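Local coordinates for putative uncharacterized protein (PDB 4GNX) that binds single-stranded DNA as part of the replication protein A complex, through a chain of OB-fold domains of which the last carries a zinc site, at residues Trp358-Asn363 / Arg416-Ile421; Glu7-Tyr12 / Tyr95-Glu100; Leu165-Gln170 / Pro197-Lys202; Thr309-Glu314 / Arg335-Pro340. One frame throughout, in Å; residues are numbered along the deposited sequence.

Contact 1: Trp358-Asn363 / Arg416-Ile421; sequences WLSGFN and RVRYTI. With nucleotides of chain G.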
# COMPACT_ATOMS: atom_id res chain seq x y z
N TRP C 358 1.19 -20.64 -0.12
CA TRP C 358 0.34 -21.41 -1.04
C TRP C 358 -1.10 -21.01 -1.01
O TRP C 358 -1.70 -20.93 0.06
CB TRP C 358 0.44 -22.86 -0.69
CG TRP C 358 1.75 -23.45 -1.16
CD1 TRP C 358 2.90 -23.67 -0.42
CD2 TRP C 358 2.07 -23.92 -2.51
NE1 TRP C 358 3.87 -24.22 -1.20
CE2 TRP C 358 3.44 -24.40 -2.45
CE3 TRP C 358 1.37 -24.00 -3.71
CZ2 TRP C 358 4.08 -24.94 -3.56
CZ3 TRP C 358 2.03 -24.54 -4.82
CH2 TRP C 358 3.35 -25.00 -4.75
N LEU C 359 -1.64 -20.78 -2.21
CA LEU C 359 -3.05 -20.42 -2.39
C LEU C 359 -3.77 -21.42 -3.30
O LEU C 359 -3.21 -21.92 -4.27
CB LEU C 359 -3.17 -19.02 -2.99
CG LEU C 359 -2.63 -17.81 -2.21
CD1 LEU C 359 -2.75 -16.53 -3.02
CD2 LEU C 359 -3.34 -17.60 -0.90
N SER C 360 -5.03 -21.71 -3.01
CA SER C 360 -5.83 -22.48 -3.96
C SER C 360 -6.93 -21.65 -4.59
O SER C 360 -7.51 -20.78 -3.94
CB SER C 360 -6.40 -23.77 -3.36
OG SER C 360 -6.97 -23.51 -2.10
N GLY C 361 -7.16 -21.93 -5.87
CA GLY C 361 -8.11 -21.19 -6.68
C GLY C 361 -9.04 -22.11 -7.47
O GLY C 361 -8.69 -23.24 -7.82
N PHE C 362 -10.24 -21.60 -7.75
CA PHE C 362 -11.23 -22.36 -8.46
C PHE C 362 -11.51 -21.75 -9.83
O PHE C 362 -10.92 -20.74 -10.20
CB PHE C 362 -12.48 -22.49 -7.62
CG PHE C 362 -12.25 -23.25 -6.34
CD1 PHE C 362 -12.11 -22.59 -5.13
CD2 PHE C 362 -12.15 -24.64 -6.36
CE1 PHE C 362 -11.89 -23.29 -3.95
CE2 PHE C 362 -11.92 -25.35 -5.18
CZ PHE C 362 -11.79 -24.68 -3.98
N ASN C 363 -12.43 -22.38 -10.55
CA ASN C 363 -12.64 -22.15 -11.98
C ASN C 363 -12.60 -20.68 -12.45
O ASN C 363 -11.91 -20.36 -13.42
CB ASN C 363 -13.91 -22.86 -12.45
CG ASN C 363 -13.97 -23.02 -13.97
OD1 ASN C 363 -14.85 -22.48 -14.62
ND2 ASN C 363 -13.02 -23.77 -14.53
N ARG C 416 -5.15 -29.28 8.46
CA ARG C 416 -4.33 -28.26 7.80
C ARG C 416 -5.12 -26.98 7.60
O ARG C 416 -6.32 -27.02 7.34
CB ARG C 416 -3.84 -28.77 6.44
CG ARG C 416 -2.67 -29.75 6.50
CD ARG C 416 -1.33 -29.02 6.59
NE ARG C 416 -0.18 -29.92 6.45
CZ ARG C 416 0.76 -29.82 5.50
NH1 ARG C 416 0.73 -28.86 4.59
NH2 ARG C 416 1.76 -30.70 5.48
N VAL C 417 -4.44 -25.83 7.72
CA VAL C 417 -5.03 -24.56 7.28
C VAL C 417 -4.95 -24.45 5.77
O VAL C 417 -3.93 -24.81 5.18
CB VAL C 417 -4.34 -23.32 7.89
CG1 VAL C 417 -4.92 -22.05 7.30
CG2 VAL C 417 -4.51 -23.31 9.40
N ARG C 418 -6.01 -23.97 5.15
CA ARG C 418 -5.93 -23.66 3.73
C ARG C 418 -6.29 -22.21 3.39
O ARG C 418 -7.09 -21.57 4.07
CB ARG C 418 -6.67 -24.69 2.87
CG ARG C 418 -6.11 -26.10 3.05
CD ARG C 418 -6.00 -26.90 1.77
NE ARG C 418 -7.29 -27.24 1.18
CZ ARG C 418 -7.74 -26.74 0.03
NH1 ARG C 418 -7.01 -25.90 -0.69
NH2 ARG C 418 -8.94 -27.09 -0.42
N TYR C 419 -5.64 -21.70 2.36
CA TYR C 419 -5.85 -20.34 1.91
C TYR C 419 -6.53 -20.37 0.54
O TYR C 419 -5.99 -20.90 -0.44
CB TYR C 419 -4.52 -19.59 1.86
CG TYR C 419 -3.77 -19.57 3.19
CD1 TYR C 419 -2.59 -20.29 3.38
CD2 TYR C 419 -4.25 -18.81 4.26
CE1 TYR C 419 -1.92 -20.26 4.60
CE2 TYR C 419 -3.59 -18.77 5.48
CZ TYR C 419 -2.43 -19.49 5.65
OH TYR C 419 -1.80 -19.44 6.88
N THR C 420 -7.73 -19.81 0.49
CA THR C 420 -8.52 -19.84 -0.72
C THR C 420 -8.60 -18.44 -1.32
O THR C 420 -8.72 -17.45 -0.61
CB THR C 420 -9.94 -20.35 -0.45
OG1 THR C 420 -9.87 -21.45 0.46
CG2 THR C 420 -10.60 -20.82 -1.74
N ILE C 421 -8.50 -18.38 -2.64
CA ILE C 421 -8.70 -17.15 -3.36
C ILE C 421 -10.19 -17.00 -3.63
O ILE C 421 -10.82 -17.90 -4.17
CB ILE C 421 -7.87 -17.15 -4.66
CG1 ILE C 421 -6.37 -17.18 -4.32
CG2 ILE C 421 -8.19 -15.91 -5.49
CD1 ILE C 421 -5.44 -17.68 -5.40
P DT G 18 5.08 -31.75 -0.83
OP1 DT G 18 5.45 -33.18 -0.96
OP2 DT G 18 5.76 -30.90 0.18
O5' DT G 18 5.28 -31.08 -2.26
C5' DT G 18 4.88 -31.76 -3.47
C4' DT G 18 4.16 -30.81 -4.39
O4' DT G 18 2.99 -30.32 -3.71
C3' DT G 18 4.96 -29.57 -4.79
O3' DT G 18 5.65 -29.73 -6.04
C2' DT G 18 3.93 -28.45 -4.83
C1' DT G 18 2.68 -29.01 -4.15
N1 DT G 18 2.20 -28.25 -2.98
C2 DT G 18 0.89 -27.83 -2.99
O2 DT G 18 0.14 -28.03 -3.93
N3 DT G 18 0.50 -27.16 -1.86
C4 DT G 18 1.26 -26.89 -0.75
O4 DT G 18 0.76 -26.27 0.20
C5 DT G 18 2.62 -27.37 -0.79
C7 DT G 18 3.53 -27.11 0.37
C6 DT G 18 3.02 -28.02 -1.89
P DT G 13 -20.19 -29.11 -6.17
OP1 DT G 13 -20.12 -29.68 -7.53
OP2 DT G 13 -21.18 -29.67 -5.21
O5' DT G 13 -18.73 -29.17 -5.51
C5' DT G 13 -17.79 -30.23 -5.79
C4' DT G 13 -16.60 -29.70 -6.55
O4' DT G 13 -16.74 -28.28 -6.78
C3' DT G 13 -15.25 -29.84 -5.85
O3' DT G 13 -14.61 -31.02 -6.31
C2' DT G 13 -14.43 -28.68 -6.39
C1' DT G 13 -15.45 -27.72 -6.99
N1 DT G 13 -15.44 -26.39 -6.36
C2 DT G 13 -15.55 -25.27 -7.16
O2 DT G 13 -15.62 -25.32 -8.38
N3 DT G 13 -15.55 -24.08 -6.47
C4 DT G 13 -15.47 -23.91 -5.10
O4 DT G 13 -15.48 -22.77 -4.63
C5 DT G 13 -15.36 -25.13 -4.33
C7 DT G 13 -15.27 -25.04 -2.84
C6 DT G 13 -15.36 -26.29 -4.99
P DT G 17 -0.20 -33.69 2.65
OP1 DT G 17 -0.48 -34.74 3.66
OP2 DT G 17 -0.24 -32.26 3.05
O5' DT G 17 1.25 -34.00 2.04
C5' DT G 17 1.42 -34.30 0.65
C4' DT G 17 1.67 -33.03 -0.14
O4' DT G 17 0.45 -32.27 -0.25
C3' DT G 17 2.72 -32.07 0.44
O3' DT G 17 3.50 -31.56 -0.64
C2' DT G 17 1.88 -30.95 1.02
C1' DT G 17 0.74 -30.91 0.02
N1 DT G 17 -0.51 -30.24 0.44
C2 DT G 17 -1.62 -30.37 -0.37
O2 DT G 17 -1.61 -31.01 -1.41
N3 DT G 17 -2.74 -29.72 0.07
C4 DT G 17 -2.86 -28.96 1.23
O4 DT G 17 -3.94 -28.44 1.50
C5 DT G 17 -1.67 -28.86 2.03
C7 DT G 17 -1.71 -28.06 3.29
C6 DT G 17 -0.56 -29.49 1.60

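Contact 2: Glu7-Tyr12 / Tyr95-Glu100; sequences EGLSPY and YEITFE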
# COMPACT_ATOMS: atom_id res chain seq x y z
N GLU C 7 4.24 27.81 12.46
CA GLU C 7 5.05 27.65 11.25
C GLU C 7 6.42 28.30 11.34
O GLU C 7 7.31 28.04 10.53
CB GLU C 7 4.28 28.20 10.07
CG GLU C 7 3.44 27.12 9.45
CD GLU C 7 4.32 26.09 8.77
OE1 GLU C 7 5.05 26.49 7.83
OE2 GLU C 7 4.27 24.89 9.18
N GLY C 8 6.59 29.15 12.35
CA GLY C 8 7.82 29.84 12.58
C GLY C 8 8.83 29.05 13.36
O GLY C 8 9.99 29.42 13.35
N LEU C 9 8.42 27.97 14.01
CA LEU C 9 9.30 27.19 14.90
C LEU C 9 10.36 26.34 14.22
O LEU C 9 10.14 25.76 13.16
CB LEU C 9 8.45 26.27 15.75
CG LEU C 9 7.29 26.87 16.54
CD1 LEU C 9 6.36 25.74 17.01
CD2 LEU C 9 7.78 27.76 17.68
N SER C 10 11.51 26.23 14.87
CA SER C 10 12.66 25.52 14.31
C SER C 10 13.63 25.19 15.44
O SER C 10 13.58 25.82 16.50
CB SER C 10 13.39 26.42 13.29
OG SER C 10 13.97 27.54 13.94
N PRO C 11 14.55 24.24 15.20
CA PRO C 11 15.61 24.00 16.19
C PRO C 11 16.55 25.20 16.39
O PRO C 11 17.19 25.32 17.44
CB PRO C 11 16.40 22.83 15.59
CG PRO C 11 15.57 22.30 14.45
CD PRO C 11 14.70 23.42 13.99
N TYR C 12 16.60 26.11 15.41
CA TYR C 12 17.59 27.21 15.38
C TYR C 12 17.27 28.41 16.29
O TYR C 12 18.12 29.28 16.48
CB TYR C 12 17.88 27.67 13.92
CG TYR C 12 18.19 26.51 13.01
CD1 TYR C 12 19.48 26.02 12.89
CD2 TYR C 12 17.17 25.87 12.31
CE1 TYR C 12 19.76 24.93 12.07
CE2 TYR C 12 17.42 24.79 11.49
CZ TYR C 12 18.72 24.32 11.38
OH TYR C 12 18.96 23.23 10.57
N TYR C 95 8.72 19.47 11.58
CA TYR C 95 9.09 19.41 12.99
C TYR C 95 7.97 18.94 13.93
O TYR C 95 6.80 18.87 13.53
CB TYR C 95 9.63 20.78 13.45
CG TYR C 95 10.81 21.28 12.63
CD1 TYR C 95 11.94 20.49 12.46
CD2 TYR C 95 10.79 22.54 12.04
CE1 TYR C 95 13.01 20.93 11.72
CE2 TYR C 95 11.86 23.00 11.30
CZ TYR C 95 12.97 22.19 11.14
OH TYR C 95 14.04 22.64 10.40
N GLU C 96 8.35 18.57 15.15
CA GLU C 96 7.43 18.46 16.29
C GLU C 96 8.05 18.96 17.60
O GLU C 96 9.25 19.28 17.65
CB GLU C 96 6.79 17.06 16.42
CG GLU C 96 7.71 15.86 16.36
CD GLU C 96 6.99 14.57 15.95
OE1 GLU C 96 7.44 13.48 16.40
OE2 GLU C 96 6.00 14.60 15.17
N ILE C 97 7.23 19.07 18.64
CA ILE C 97 7.68 19.59 19.93
C ILE C 97 7.75 18.50 21.00
O ILE C 97 6.85 17.67 21.10
CB ILE C 97 6.73 20.66 20.44
CG1 ILE C 97 6.81 21.90 19.56
CG2 ILE C 97 7.00 20.97 21.90
CD1 ILE C 97 5.62 22.83 19.75
N THR C 98 8.81 18.52 21.79
CA THR C 98 8.89 17.63 22.95
C THR C 98 8.96 18.47 24.22
O THR C 98 9.80 19.36 24.35
CB THR C 98 10.10 16.67 22.91
OG1 THR C 98 10.36 16.26 21.57
CG2 THR C 98 9.84 15.44 23.74
N PHE C 99 8.07 18.17 25.16
CA PHE C 99 8.06 18.85 26.43
C PHE C 99 9.22 18.38 27.28
O PHE C 99 9.38 17.19 27.57
CB PHE C 99 6.75 18.60 27.16
CG PHE C 99 5.54 19.06 26.42
CD1 PHE C 99 5.56 20.22 25.64
CD2 PHE C 99 4.34 18.35 26.53
CE1 PHE C 99 4.43 20.65 24.97
CE2 PHE C 99 3.20 18.78 25.86
CZ PHE C 99 3.24 19.93 25.08
N GLU C 100 10.05 19.35 27.68
CA GLU C 100 11.10 19.14 28.66
C GLU C 100 10.61 19.65 30.03
O GLU C 100 9.52 20.22 30.14
CB GLU C 100 12.40 19.83 28.21
CG GLU C 100 12.21 21.26 27.71
CD GLU C 100 13.48 21.88 27.12
OE1 GLU C 100 14.60 21.41 27.44
OE2 GLU C 100 13.35 22.85 26.34

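Contact 3: Leu165-Gln170 / Pro197-Lys202; sequences LTLVDQ and PVLAFK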
# COMPACT_ATOMS: atom_id res chain seq x y z
N LEU C 165 -21.00 2.73 19.12
CA LEU C 165 -22.11 3.66 19.19
C LEU C 165 -22.91 3.58 17.90
O LEU C 165 -22.35 3.33 16.84
CB LEU C 165 -21.62 5.10 19.34
CG LEU C 165 -20.32 5.47 20.06
CD1 LEU C 165 -20.07 6.96 19.91
CD2 LEU C 165 -20.34 5.08 21.53
N THR C 166 -24.22 3.79 18.01
CA THR C 166 -25.07 3.88 16.82
C THR C 166 -25.44 5.35 16.60
O THR C 166 -26.01 6.00 17.48
CB THR C 166 -26.35 3.02 16.96
OG1 THR C 166 -25.99 1.70 17.40
CG2 THR C 166 -27.08 2.91 15.63
N LEU C 167 -25.10 5.87 15.42
CA LEU C 167 -25.35 7.26 15.07
C LEU C 167 -26.38 7.34 13.98
O LEU C 167 -26.43 6.46 13.13
CB LEU C 167 -24.07 7.95 14.61
CG LEU C 167 -22.93 7.91 15.62
CD1 LEU C 167 -21.65 8.32 14.92
CD2 LEU C 167 -23.23 8.81 16.81
N VAL C 168 -27.18 8.41 14.02
CA VAL C 168 -28.33 8.57 13.13
C VAL C 168 -28.44 10.04 12.68
O VAL C 168 -28.16 10.95 13.46
CB VAL C 168 -29.63 8.14 13.86
CG1 VAL C 168 -30.86 8.76 13.23
CG2 VAL C 168 -29.76 6.63 13.90
N ASP C 169 -28.82 10.25 11.42
CA ASP C 169 -29.19 11.59 10.96
C ASP C 169 -30.45 11.65 10.08
O ASP C 169 -31.09 10.62 9.82
CB ASP C 169 -27.99 12.33 10.33
CG ASP C 169 -27.69 11.89 8.88
OD1 ASP C 169 -28.51 11.21 8.24
OD2 ASP C 169 -26.59 12.25 8.39
N GLN C 170 -30.80 12.86 9.63
CA GLN C 170 -31.99 13.12 8.82
C GLN C 170 -32.13 12.14 7.66
O GLN C 170 -33.23 11.90 7.17
CB GLN C 170 -31.99 14.55 8.27
CG GLN C 170 -31.64 15.65 9.27
CD GLN C 170 -30.14 15.90 9.41
OE1 GLN C 170 -29.32 15.03 9.13
NE2 GLN C 170 -29.78 17.10 9.85
N PRO C 197 -27.92 12.47 23.04
CA PRO C 197 -27.17 13.69 22.77
C PRO C 197 -26.79 13.79 21.29
O PRO C 197 -26.93 12.82 20.54
CB PRO C 197 -25.91 13.50 23.61
CG PRO C 197 -25.68 12.02 23.60
CD PRO C 197 -27.05 11.40 23.55
N VAL C 198 -26.33 14.97 20.88
CA VAL C 198 -25.67 15.09 19.59
C VAL C 198 -24.19 14.87 19.81
O VAL C 198 -23.61 15.41 20.76
CB VAL C 198 -25.92 16.46 18.92
CG1 VAL C 198 -25.28 16.49 17.54
CG2 VAL C 198 -27.41 16.75 18.82
N LEU C 199 -23.58 14.06 18.94
CA LEU C 199 -22.14 13.85 18.95
C LEU C 199 -21.52 14.30 17.64
O LEU C 199 -22.03 13.97 16.56
CB LEU C 199 -21.80 12.40 19.20
CG LEU C 199 -22.31 11.78 20.49
CD1 LEU C 199 -21.82 10.34 20.60
CD2 LEU C 199 -21.89 12.59 21.70
N ALA C 200 -20.41 15.03 17.75
CA ALA C 200 -19.72 15.59 16.60
C ALA C 200 -18.31 15.02 16.48
O ALA C 200 -17.52 15.10 17.41
CB ALA C 200 -19.68 17.11 16.70
N PHE C 201 -18.00 14.46 15.32
CA PHE C 201 -16.71 13.80 15.12
C PHE C 201 -15.81 14.48 14.09
O PHE C 201 -16.25 14.78 12.97
CB PHE C 201 -16.94 12.35 14.74
CG PHE C 201 -17.49 11.52 15.86
CD1 PHE C 201 -18.86 11.45 16.09
CD2 PHE C 201 -16.64 10.80 16.70
CE1 PHE C 201 -19.37 10.68 17.13
CE2 PHE C 201 -17.15 10.03 17.73
CZ PHE C 201 -18.52 9.98 17.96
N LYS C 202 -14.56 14.71 14.49
CA LYS C 202 -13.52 15.22 13.58
C LYS C 202 -12.47 14.14 13.31
O LYS C 202 -11.96 13.51 14.23
CB LYS C 202 -12.86 16.49 14.13
CG LYS C 202 -12.58 17.54 13.06
CD LYS C 202 -11.23 17.34 12.40
CE LYS C 202 -11.32 17.44 10.88
NZ LYS C 202 -12.02 18.66 10.41

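Contact 4: Thr309-Glu314 / Arg335-Pro340; sequences TACASE and RSYATP. With ZN (zinc ion), chain I.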
# COMPACT_ATOMS: atom_id res chain seq x y z
N THR C 309 -11.91 -33.52 -14.06
CA THR C 309 -13.02 -33.75 -14.97
C THR C 309 -14.34 -33.65 -14.21
O THR C 309 -14.59 -34.42 -13.28
CB THR C 309 -12.94 -35.15 -15.64
OG1 THR C 309 -13.02 -36.16 -14.63
CG2 THR C 309 -11.65 -35.31 -16.42
N ALA C 310 -15.19 -32.72 -14.63
CA ALA C 310 -16.42 -32.36 -13.90
C ALA C 310 -17.73 -32.63 -14.65
O ALA C 310 -17.74 -32.79 -15.88
CB ALA C 310 -16.35 -30.91 -13.44
N CYS C 311 -18.84 -32.65 -13.90
CA CYS C 311 -20.15 -33.04 -14.41
C CYS C 311 -20.72 -32.03 -15.39
O CYS C 311 -20.70 -30.82 -15.12
CB CYS C 311 -21.11 -33.22 -13.24
SG CYS C 311 -22.87 -33.51 -13.63
N ALA C 312 -21.26 -32.53 -16.50
CA ALA C 312 -21.82 -31.67 -17.55
C ALA C 312 -23.25 -31.17 -17.27
O ALA C 312 -23.92 -30.64 -18.16
CB ALA C 312 -21.73 -32.37 -18.90
N SER C 313 -23.71 -31.33 -16.03
CA SER C 313 -25.03 -30.85 -15.63
C SER C 313 -24.97 -29.36 -15.38
O SER C 313 -24.01 -28.86 -14.80
CB SER C 313 -25.55 -31.54 -14.37
OG SER C 313 -26.23 -32.75 -14.66
N GLU C 314 -26.01 -28.66 -15.83
CA GLU C 314 -26.23 -27.26 -15.50
C GLU C 314 -26.21 -27.09 -13.98
O GLU C 314 -26.90 -27.82 -13.26
CB GLU C 314 -27.56 -26.78 -16.10
CG GLU C 314 -28.06 -25.41 -15.62
CD GLU C 314 -27.09 -24.27 -15.89
OE1 GLU C 314 -26.19 -24.43 -16.76
OE2 GLU C 314 -27.22 -23.21 -15.24
N ARG C 335 -25.99 -40.07 -13.79
CA ARG C 335 -26.05 -40.07 -15.25
C ARG C 335 -24.62 -40.09 -15.82
O ARG C 335 -23.65 -40.11 -15.07
CB ARG C 335 -26.80 -38.83 -15.76
CG ARG C 335 -27.28 -38.95 -17.18
CD ARG C 335 -27.51 -37.59 -17.81
NE ARG C 335 -28.05 -37.80 -19.15
CZ ARG C 335 -27.38 -37.63 -20.28
NH1 ARG C 335 -26.12 -37.21 -20.25
NH2 ARG C 335 -27.97 -37.87 -21.44
N SER C 336 -24.52 -40.09 -17.16
CA SER C 336 -23.25 -40.17 -17.87
C SER C 336 -23.24 -39.35 -19.15
O SER C 336 -24.25 -39.24 -19.83
CB SER C 336 -22.88 -41.62 -18.19
OG SER C 336 -22.58 -42.35 -17.01
N TYR C 337 -22.07 -38.78 -19.46
CA TYR C 337 -21.85 -38.00 -20.66
C TYR C 337 -20.59 -38.51 -21.36
O TYR C 337 -19.63 -38.96 -20.71
CB TYR C 337 -21.65 -36.54 -20.29
CG TYR C 337 -22.76 -35.93 -19.45
CD1 TYR C 337 -22.79 -36.09 -18.06
CD2 TYR C 337 -23.75 -35.17 -20.06
CE1 TYR C 337 -23.81 -35.52 -17.30
CE2 TYR C 337 -24.77 -34.59 -19.31
CZ TYR C 337 -24.80 -34.77 -17.94
OH TYR C 337 -25.83 -34.18 -17.23
N ALA C 338 -20.58 -38.46 -22.70
CA ALA C 338 -19.38 -38.74 -23.50
C ALA C 338 -18.23 -37.78 -23.18
O ALA C 338 -17.06 -38.20 -23.10
CB ALA C 338 -19.70 -38.70 -24.98
N THR C 339 -18.57 -36.51 -22.97
CA THR C 339 -17.59 -35.46 -22.74
C THR C 339 -17.67 -34.97 -21.30
O THR C 339 -18.78 -34.72 -20.80
CB THR C 339 -17.83 -34.28 -23.71
OG1 THR C 339 -17.93 -34.77 -25.05
CG2 THR C 339 -16.71 -33.24 -23.63
N PRO C 340 -16.51 -34.82 -20.63
CA PRO C 340 -16.49 -34.20 -19.33
C PRO C 340 -16.21 -32.71 -19.46
O PRO C 340 -15.64 -32.26 -20.45
CB PRO C 340 -15.30 -34.88 -18.64
CG PRO C 340 -14.36 -35.19 -19.75
CD PRO C 340 -15.16 -35.28 -21.03
ZN ZN I . -23.66 -33.81 -11.48

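Contact 1: Trp358-Asn363 / Arg416-Ile421
Two aromatic rings of strand 358-362 lie on bases of the single-stranded DNA that are five nucleotides apart. The Phe362 phenyl has DT13 of chain G over the centre of one face, with C4 3.4 Å above its plane. Trp358 takes DT18 of chain G against its indole face, where DT18 O4 is 3.3 Å from Trp358 CG, towards the rim. In each residue CG is anti to the carbonyl carbon.

Between them, Ser360 pairs with strand 416-421 in a single bridge. Ser360 N gives to Tyr419 O at 2.9 Å, almost straight (174°), and Ile421 N gives to Ser360 O at 2.9 Å. Tyr419 O takes a second donor, Ser360 OG, at 3.2 Å from above the carbonyl plane. Arg418 NH1 reaches that same hydroxyl weakly, while its NE is salt-bridged to Asp409. On the inner side, Leu359 CD2 meets Tyr419 CB at 3.6 Å, and Ile421 CD1 packs against Leu359 CB.

The strands run in the same general sense, 47° apart. They are the outermost strands of a five-stranded sheet, so this bridge closes the OB barrel: strand 341-352 flanks Leu359, and strand 398-411 flanks Tyr419 and Thr420.

Contact 2: Glu7-Tyr12 / Tyr95-Glu100
The Tyr95 ring is the tight part of this contact. Pro11 comes over one face of it: Pro11 CD lies 3.9 Å from the centroid, 25° off the ring normal, a CH-pi contact. The nearest ring atom is Tyr95 CZ, 3.6 Å from Pro11 CD, so the proline sits towards the hydroxyl end of the ring. Nearer the root of the side chain, Leu9 O approaches Tyr95 CD2 at 3.5 Å on an oblique course, and Ser10 CA packs beside CE2. The ring gets there because Tyr95 points at the loop, with CG anti to its own carbonyl carbon. Deeper in, Leu9 and Ile97 cross at about a right angle and touch tip to tip, Leu9 CD1 to Ile97 CD1 at 4.1 Å, both residues being buried.

The outer side is much looser. Tyr12 is exposed and brings one edge, through CE2, to 4.2 Å from Tyr95 OH, which is little more than a graze. Its backbone N makes a weak bond back to Ser10 OG, across Pro11. All that joins the two segments is packing.

The loop 7-12 leads into strand 17-30, the first of this OB domain, and Ile18 there touches both Leu9 and Ile97. Strand 95-99 runs between strands 80-83 and 51-57, and the loop packs against its start, the touching part at about a right angle (98°) to it.

Contact 3: Leu165-Gln170 / Pro197-Lys202
Lys202 NZ is the best-held polar atom here, and three things grip the ammonium end: a salt bridge to Asp137 OD2, a weak hydrogen bond to Lys118 O, and the ring of Tyr119 in a cation-pi contact. None of these comes from 165-170; the lysine takes no part in the packing described next and sits at the corner where the chain turns.

What joins the two segments is wholly apolar. Strands 165-168 and 198-201 cross at 96°, with their axes 8.8 Å apart, too far for backbone pairing, and four buried side chains meet in the gap: Leu165 and Leu167 from one strand, Leu199 and Phe201 from the other. All three leucines have CD1 anti to CA, so CD1 is the leading tip of each, though Leu165 is turned off the staggered position at chi1 (-31°). Leu165 CD1 is the busiest, meeting Leu199 CD1 at 3.9 Å and coming to the edge of the Phe201 ring, near its plane, at 3.9 Å from CZ. Leu167 CD1 approaches the same ring obliquely, 4.0 Å from CE1, while Leu167 CD2 lies 4.3 Å from Leu199 CD1. Met222 also packs on both Leu165 and Phe201, and Ile224 on Leu199.

Here two strands of the second OB domain face each other across its interior, which fits the core of an OB barrel. With only methyl and ring contacts, the hold is non-directional and probably rests on shape and exclusion of water; the Lys202 charge meets Asp137 outside this apolar layer.

Contact 4: Thr309-Glu314 / Arg335-Pro340
Metal coordination comes first: Cys311 SG binds the zinc ion at 2.3 Å, with SG anti to the backbone N (chi1 173°), and Cys316, Cys330 and Cys333 complete the site. The modelled Cys311-Cys333 disulfide sits uneasily with both sulfurs binding zinc and is probably just a short S-S approach.

Aromatic contacts centre on Tyr337. Ala312 CB stands almost straight over the ring, 3.6 Å from the centroid and 10° off the normal, a CH-pi contact. Arg335 NH1 lies over the opposite face, towards the rim. Cys311 SG makes an oblique sulfur-aromatic contact, 5.5 Å from the same centroid.

One polar bond crosses between the segments, Ser313 OG with Tyr337 OH at 3.0 Å; either hydroxyl could donate. It pins the ring tip to the loop after Cys311. Apolar packing finishes the far end, where Thr309 CB meets Pro340 CB at 3.8 Å, with Trp328 touching both residues.

Segment 309-314 leaves the end of strand 290-310, and 335-340 runs from the short strand 335-337, paired with 328-330, into strand 341-352. The contact runs from the base of this zinc-ribbon-like insertion between the first two barrel strands, at Thr309 and Pro340, up to the metal.

In the fold
From the N terminus the four contacts follow in series: none nests and none crosses another. Contact 2 closes a loop of 82 residues, tying the lead-in to the first OB domain back onto strand 95-99. Contact 3 closes 26 residues within the second OB domain, across its interior. Contact 4 closes 20 residues around the zinc site of the third, and contact 1, spanning 52 residues that include three helices, shuts that domain's barrel. Contacts 4 and 1 reach the same five-stranded sheet, with nearest atoms about 8 Å apart. Contacts 2 and 4 are the farthest apart, about 74 Å between centres, as separate domains in one long chain would be.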